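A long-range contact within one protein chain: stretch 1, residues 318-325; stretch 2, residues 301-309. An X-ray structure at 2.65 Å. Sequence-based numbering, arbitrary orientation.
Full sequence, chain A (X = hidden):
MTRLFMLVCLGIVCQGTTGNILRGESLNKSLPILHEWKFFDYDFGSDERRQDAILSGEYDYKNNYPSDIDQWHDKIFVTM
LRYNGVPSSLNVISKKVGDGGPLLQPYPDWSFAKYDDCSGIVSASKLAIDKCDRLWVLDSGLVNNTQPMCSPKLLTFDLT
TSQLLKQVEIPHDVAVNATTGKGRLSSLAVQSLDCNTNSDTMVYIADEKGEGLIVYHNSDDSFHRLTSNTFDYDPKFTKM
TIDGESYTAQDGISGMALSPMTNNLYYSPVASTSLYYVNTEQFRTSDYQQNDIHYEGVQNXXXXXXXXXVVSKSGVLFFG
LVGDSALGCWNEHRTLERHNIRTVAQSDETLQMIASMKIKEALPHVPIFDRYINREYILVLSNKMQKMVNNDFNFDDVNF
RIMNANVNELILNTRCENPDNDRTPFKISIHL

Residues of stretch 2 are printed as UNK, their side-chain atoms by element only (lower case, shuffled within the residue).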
# COMPACT_ATOMS: atom_id res chain seq x y z
N PHE A 318 13.70 -21.72 -31.13
CA PHE A 318 14.97 -21.96 -30.48
C PHE A 318 15.31 -23.43 -30.59
O PHE A 318 14.41 -24.28 -30.61
CB PHE A 318 14.93 -21.56 -29.02
CG PHE A 318 14.87 -20.08 -28.82
CD1 PHE A 318 16.03 -19.35 -28.65
CD2 PHE A 318 13.64 -19.43 -28.80
CE1 PHE A 318 15.98 -17.98 -28.47
CE2 PHE A 318 13.59 -18.06 -28.62
CZ PHE A 318 14.76 -17.33 -28.46
N PHE A 319 16.61 -23.72 -30.66
CA PHE A 319 17.09 -25.08 -30.78
C PHE A 319 18.53 -25.24 -30.33
O PHE A 319 19.37 -24.37 -30.56
CB PHE A 319 16.94 -25.57 -32.22
CG PHE A 319 17.57 -24.67 -33.24
CD1 PHE A 319 18.90 -24.81 -33.57
CD2 PHE A 319 16.81 -23.69 -33.89
CE1 PHE A 319 19.49 -23.98 -34.51
CE2 PHE A 319 17.38 -22.86 -34.84
CZ PHE A 319 18.73 -23.01 -35.15
N GLY A 320 18.82 -26.37 -29.70
CA GLY A 320 20.15 -26.67 -29.22
C GLY A 320 21.02 -27.21 -30.34
O GLY A 320 20.59 -28.06 -31.11
N LEU A 321 22.26 -26.74 -30.38
CA LEU A 321 23.22 -27.15 -31.38
C LEU A 321 24.23 -28.05 -30.70
O LEU A 321 25.09 -27.58 -29.97
CB LEU A 321 23.86 -25.90 -31.99
CG LEU A 321 22.89 -25.09 -32.88
CD1 LEU A 321 23.22 -23.61 -32.92
CD2 LEU A 321 22.85 -25.64 -34.30
N VAL A 322 24.13 -29.35 -30.96
CA VAL A 322 24.86 -30.41 -30.26
C VAL A 322 26.39 -30.24 -30.29
O VAL A 322 27.06 -30.33 -29.26
CB VAL A 322 24.52 -31.82 -30.84
CG1 VAL A 322 25.36 -32.91 -30.19
CG2 VAL A 322 23.04 -32.16 -30.65
N GLY A 323 26.93 -30.01 -31.47
CA GLY A 323 28.38 -29.93 -31.63
C GLY A 323 28.97 -28.73 -30.92
O GLY A 323 29.88 -28.87 -30.10
N ASP A 324 28.39 -27.56 -31.20
CA ASP A 324 28.88 -26.29 -30.66
C ASP A 324 28.55 -26.09 -29.17
O ASP A 324 29.15 -25.23 -28.52
CB ASP A 324 28.32 -25.11 -31.49
CG ASP A 324 28.52 -25.30 -33.02
OD1 ASP A 324 29.35 -26.14 -33.43
OD2 ASP A 324 27.82 -24.61 -33.81
N SER A 325 27.64 -26.91 -28.62
CA SER A 325 27.13 -26.77 -27.25
C SER A 325 26.59 -25.35 -27.09
O SER A 325 27.04 -24.56 -26.27
CB SER A 325 28.18 -27.17 -26.21
OG SER A 325 29.08 -26.13 -25.94
N UNK A 301 20.72 -27.85 -43.33
CA UNK A 301 20.76 -26.40 -43.12
C UNK A 301 21.66 -25.99 -41.95
O UNK A 301 22.12 -24.86 -41.92
c UNK A 301 19.45 -24.25 -42.96
c UNK A 301 18.12 -23.55 -43.16
c UNK A 301 18.68 -26.28 -41.64
c UNK A 301 19.36 -25.79 -42.92
N UNK A 302 21.88 -26.86 -40.98
CA UNK A 302 22.77 -26.55 -39.83
C UNK A 302 24.11 -27.24 -40.02
O UNK A 302 24.21 -28.23 -40.73
c UNK A 302 22.13 -26.99 -38.50
c UNK A 302 20.53 -25.08 -38.20
c UNK A 302 20.14 -27.24 -37.00
c UNK A 302 20.67 -26.59 -38.27
N UNK A 303 25.14 -26.71 -39.38
CA UNK A 303 26.48 -27.30 -39.44
C UNK A 303 26.62 -28.50 -38.50
O UNK A 303 27.49 -29.35 -38.72
c UNK A 303 27.63 -25.15 -40.12
c UNK A 303 27.54 -26.26 -39.09
o UNK A 303 27.50 -23.97 -39.75
o UNK A 303 27.83 -25.45 -41.33
N UNK A 304 25.79 -28.56 -37.45
CA UNK A 304 25.77 -29.68 -36.50
C UNK A 304 24.33 -30.17 -36.26
O UNK A 304 23.38 -29.62 -36.80
c UNK A 304 26.46 -29.28 -35.17
o UNK A 304 26.52 -30.41 -34.30
c UNK A 304 25.74 -28.05 -34.44
N UNK A 305 24.20 -31.21 -35.45
CA UNK A 305 22.89 -31.76 -35.10
C UNK A 305 22.14 -30.83 -34.14
O UNK A 305 22.74 -30.19 -33.30
c UNK A 305 23.03 -33.16 -34.49
c UNK A 305 23.65 -34.20 -35.43
n UNK A 305 25.47 -35.80 -35.49
c UNK A 305 25.10 -34.59 -35.12
o UNK A 305 25.88 -33.81 -34.59
N UNK A 306 20.82 -30.76 -34.28
CA UNK A 306 19.98 -30.03 -33.34
C UNK A 306 19.47 -30.99 -32.26
O UNK A 306 19.26 -32.19 -32.53
c UNK A 306 18.81 -29.37 -34.06
o UNK A 306 17.91 -30.33 -34.59
N UNK A 307 19.28 -30.47 -31.04
CA UNK A 307 18.78 -31.25 -29.90
C UNK A 307 17.32 -30.83 -29.68
O UNK A 307 16.55 -30.79 -30.64
c UNK A 307 19.67 -31.01 -28.67
o UNK A 307 19.62 -29.66 -28.29
N UNK A 308 16.91 -30.50 -28.45
CA UNK A 308 15.54 -30.08 -28.20
C UNK A 308 15.20 -28.75 -28.86
O UNK A 308 16.09 -28.00 -29.27
c UNK A 308 15.30 -29.98 -26.70
N UNK A 309 13.91 -28.47 -28.94
CA UNK A 309 13.41 -27.33 -29.70
C UNK A 309 12.22 -26.69 -28.98
O UNK A 309 11.46 -27.37 -28.31
c UNK A 309 13.97 -28.47 -33.39
c UNK A 309 13.00 -27.78 -31.11
n UNK A 309 14.82 -30.77 -34.07
c UNK A 309 14.95 -29.61 -33.17
c UNK A 309 14.03 -27.52 -32.20

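Position 301 has four side-chain carbons, forked at the first, with one arm two carbons long. It touches nothing on stretch 1. The early fork and unequal arms identify Ile301.

Position 302 also has four carbons, but the fork comes at the second. The tips of the fork lie against the ring of Phe319 and the end of Leu321. This is Leu302. Its CD2 is 4.0 Å from Phe319 CE1, and its CD1 is 4.1 Å from Leu321 CD2.

Position 303 has two carbons, the second carrying two oxygens. It is exposed and makes no contact with stretch 1. A short carboxylate means Asp303.

At position 304 the first carbon carries one oxygen and one carbon. The oxygen faces the backbone of Gly323, and the carbon faces Leu321. This is Thr304. Gly323 N donates a hydrogen bond to Thr304 OG1 at 2.9 Å. The methyl CG2 of Thr304 packs 3.8 Å from Leu321 CD2.

Position 305 has three carbons, the third carrying one oxygen and one nitrogen. Its CB lies 4.0 Å from Val322 CG2. That amide, on a chain of this length, is Gln305. Its backbone does more: Val322 N donates to Gln305 O at 2.8 Å.

Position 306 has one carbon and then one oxygen. Its CA lies 3.0 Å from Gly320 O in a CA-H...O contact. This is Ser306, which pairs with Leu321 across the strands.

Position 307 has the same two atoms. Its CB points toward stretch 1 and is 4.1 Å from Val322 CG2. This is Ser307. Ser307 N donates to Gly320 O at 2.7 Å. An ideal CB on Gly320 would lie 2.1 Å from Ser307 OG, so the bare glycine leaves room for the hydroxyl.

Position 308 has a single carbon, which stays clear of stretch 1. This is Ala308. Gly320 N donates to Ala308 O at 3.2 Å.

Position 309 has four carbons in a row ending in nitrogen. A chain carbon lies against Phe319 CB, while the chain end leads away. This is Lys309. Its CG is 3.5 Å from Phe319 CB. Lys309 NZ makes a weak hydrogen bond to Ser306 OG at 3.2 Å.

The contact is an antiparallel strand pairing with a bulge. Phe319 pairs with Lys309 and Leu321 with Ser306, so the register shifts by one between them. Beyond the strand, Val322 N and Gly323 N extend the hydrogen bonding to Gln305 and Thr304. Leu302 adds apolar packing against Phe319 and Leu321.

Stretch 2 301-309: ILDTQSSAK
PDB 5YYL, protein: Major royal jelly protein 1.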